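Local atomic coordinates of substrate-binding protein (Synechococcus sp., PDB entry 6WPN), a protein that probably binds a sugar or oligosaccharide in the periplasm of a marine cyanobacterium, as a solute-binding protein that serves transport. Residues A109-G114 with E313-A318. Sequence-based numbering, arbitrary orientation.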
loop_
_atom_site.group_PDB
_atom_site.type_symbol
_atom_site.label_atom_id
_atom_site.label_comp_id
_atom_site.label_asym_id
_atom_site.label_seq_id
_atom_site.Cartn_x
_atom_site.Cartn_y
_atom_site.Cartn_z
ATOM N N ALA A 109 -9.443 -1.344 26.315
ATOM C CA ALA A 109 -10.047 -0.829 27.540
ATOM C C ALA A 109 -11.152 0.178 27.238
ATOM O O ALA A 109 -12.153 0.244 27.962
ATOM C CB ALA A 109 -8.976 -0.201 28.431
ATOM N N LEU A 110 -10.992 0.974 26.180
ATOM C CA LEU A 110 -11.951 2.024 25.861
ATOM C C LEU A 110 -12.952 1.627 24.785
ATOM O O LEU A 110 -13.970 2.312 24.627
ATOM C CB LEU A 110 -11.219 3.295 25.417
ATOM C CG LEU A 110 -10.396 4.031 26.473
ATOM C CD1 LEU A 110 -9.728 5.238 25.848
ATOM C CD2 LEU A 110 -11.263 4.444 27.654
ATOM N N LEU A 111 -12.693 0.552 24.045
ATOM C CA LEU A 111 -13.581 0.181 22.956
ATOM C C LEU A 111 -14.908 -0.330 23.513
ATOM O O LEU A 111 -14.926 -1.068 24.505
ATOM C CB LEU A 111 -12.939 -0.889 22.071
ATOM C CG LEU A 111 -11.800 -0.448 21.147
ATOM C CD1 LEU A 111 -11.131 -1.658 20.507
ATOM C CD2 LEU A 111 -12.312 0.503 20.075
ATOM N N PRO A 112 -16.031 0.053 22.910
ATOM C CA PRO A 112 -17.306 -0.501 23.341
ATOM C C PRO A 112 -17.341 -1.993 23.090
ATOM O O PRO A 112 -16.729 -2.493 22.126
ATOM C CB PRO A 112 -18.327 0.235 22.460
ATOM C CG PRO A 112 -17.615 1.452 21.968
ATOM C CD PRO A 112 -16.190 1.037 21.827
ATOM N N PRO A 113 -18.048 -2.748 23.927
ATOM C CA PRO A 113 -18.156 -4.189 23.691
ATOM C C PRO A 113 -18.834 -4.455 22.357
ATOM O O PRO A 113 -19.808 -3.796 21.992
ATOM C CB PRO A 113 -18.995 -4.684 24.875
ATOM C CG PRO A 113 -19.720 -3.473 25.362
ATOM C CD PRO A 113 -18.781 -2.330 25.132
ATOM N N GLY A 114 -18.286 -5.413 21.613
ATOM C CA GLY A 114 -18.835 -5.719 20.310
ATOM C C GLY A 114 -18.513 -4.702 19.241
ATOM O O GLY A 114 -19.225 -4.624 18.237
ATOM N N GLU A 313 -12.522 10.402 23.883
ATOM C CA GLU A 313 -13.038 11.133 22.732
ATOM C C GLU A 313 -12.312 10.726 21.458
ATOM O O GLU A 313 -12.919 10.686 20.380
ATOM C CB GLU A 313 -12.908 12.640 22.957
ATOM C CG GLU A 313 -13.891 13.221 23.965
ATOM C CD GLU A 313 -15.286 13.441 23.391
ATOM O OE1 GLU A 313 -16.186 13.821 24.171
ATOM O OE2 GLU A 313 -15.485 13.244 22.171
ATOM N N ALA A 314 -11.016 10.432 21.562
ATOM C CA ALA A 314 -10.259 9.999 20.394
ATOM C C ALA A 314 -10.787 8.676 19.859
ATOM O O ALA A 314 -10.882 8.483 18.642
ATOM C CB ALA A 314 -8.777 9.883 20.746
ATOM N N VAL A 315 -11.120 7.745 20.755
ATOM C CA VAL A 315 -11.700 6.478 20.324
ATOM C C VAL A 315 -13.052 6.711 19.662
ATOM O O VAL A 315 -13.382 6.078 18.650
ATOM C CB VAL A 315 -11.801 5.505 21.513
ATOM C CG1 VAL A 315 -12.609 4.271 21.125
ATOM C CG2 VAL A 315 -10.410 5.115 21.987
ATOM N N GLU A 316 -13.853 7.628 20.212
ATOM C CA GLU A 316 -15.141 7.938 19.597
ATOM C C GLU A 316 -14.963 8.503 18.193
ATOM O O GLU A 316 -15.722 8.162 17.279
ATOM C CB GLU A 316 -15.924 8.918 20.473
ATOM C CG GLU A 316 -16.338 8.361 21.824
ATOM C CD GLU A 316 -17.657 8.936 22.318
ATOM O OE1 GLU A 316 -18.683 8.227 22.219
ATOM O OE2 GLU A 316 -17.673 10.101 22.780
ATOM N N LEU A 317 -13.958 9.363 17.999
ATOM C CA LEU A 317 -13.715 9.915 16.671
ATOM C C LEU A 317 -13.262 8.833 15.702
ATOM O O LEU A 317 -13.749 8.767 14.568
ATOM C CB LEU A 317 -12.685 11.041 16.746
ATOM C CG LEU A 317 -12.184 11.600 15.409
ATOM C CD1 LEU A 317 -13.333 12.193 14.595
ATOM C CD2 LEU A 317 -11.097 12.639 15.641
ATOM N N ALA A 318 -12.345 7.964 16.134
ATOM C CA ALA A 318 -11.888 6.888 15.264
ATOM C C ALA A 318 -13.031 5.944 14.910
ATOM O O ALA A 318 -13.090 5.427 13.787
ATOM C CB ALA A 318 -10.739 6.125 15.925
#
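Val315 points from helix 311-321 toward the loop that carries Leu110 and Leu111, and its two methyls are shared out between them. CG2 faces Leu110, lying 3.9 Å from Leu110 CD1 and 4.0 Å from Leu110 CB, so that it rests against the base of that side chain as well as one branch. CG1, set anti to the backbone N of Val315 (chi1 171°), turns the other way and meets Leu111 CD2 at 3.9 Å, the two side chains crossing almost perpendicularly. The inner side of this small cluster is the close-packed one: Val315 is buried and also touches Leu107, while Leu111 reaches Ile137 of strand 137-149, which Ala318 touches too. Leu110 marks the solvent side. Exposed in the assembly, it covers Val315 and Ala311 along the helix surface, and Pro112 lies against Leu319 further along the helix. The backbones stay well apart, with 7.1 Å between Leu111 CA and Val315 CA. This is peripheral packing within the solute-binding fold, joining the loop between helices 92-99 and 121-124 to helix 311-321. All the close approaches are between aliphatic carbons, so the contact rests on apolar packing, with no hydrogen bond between the two segments.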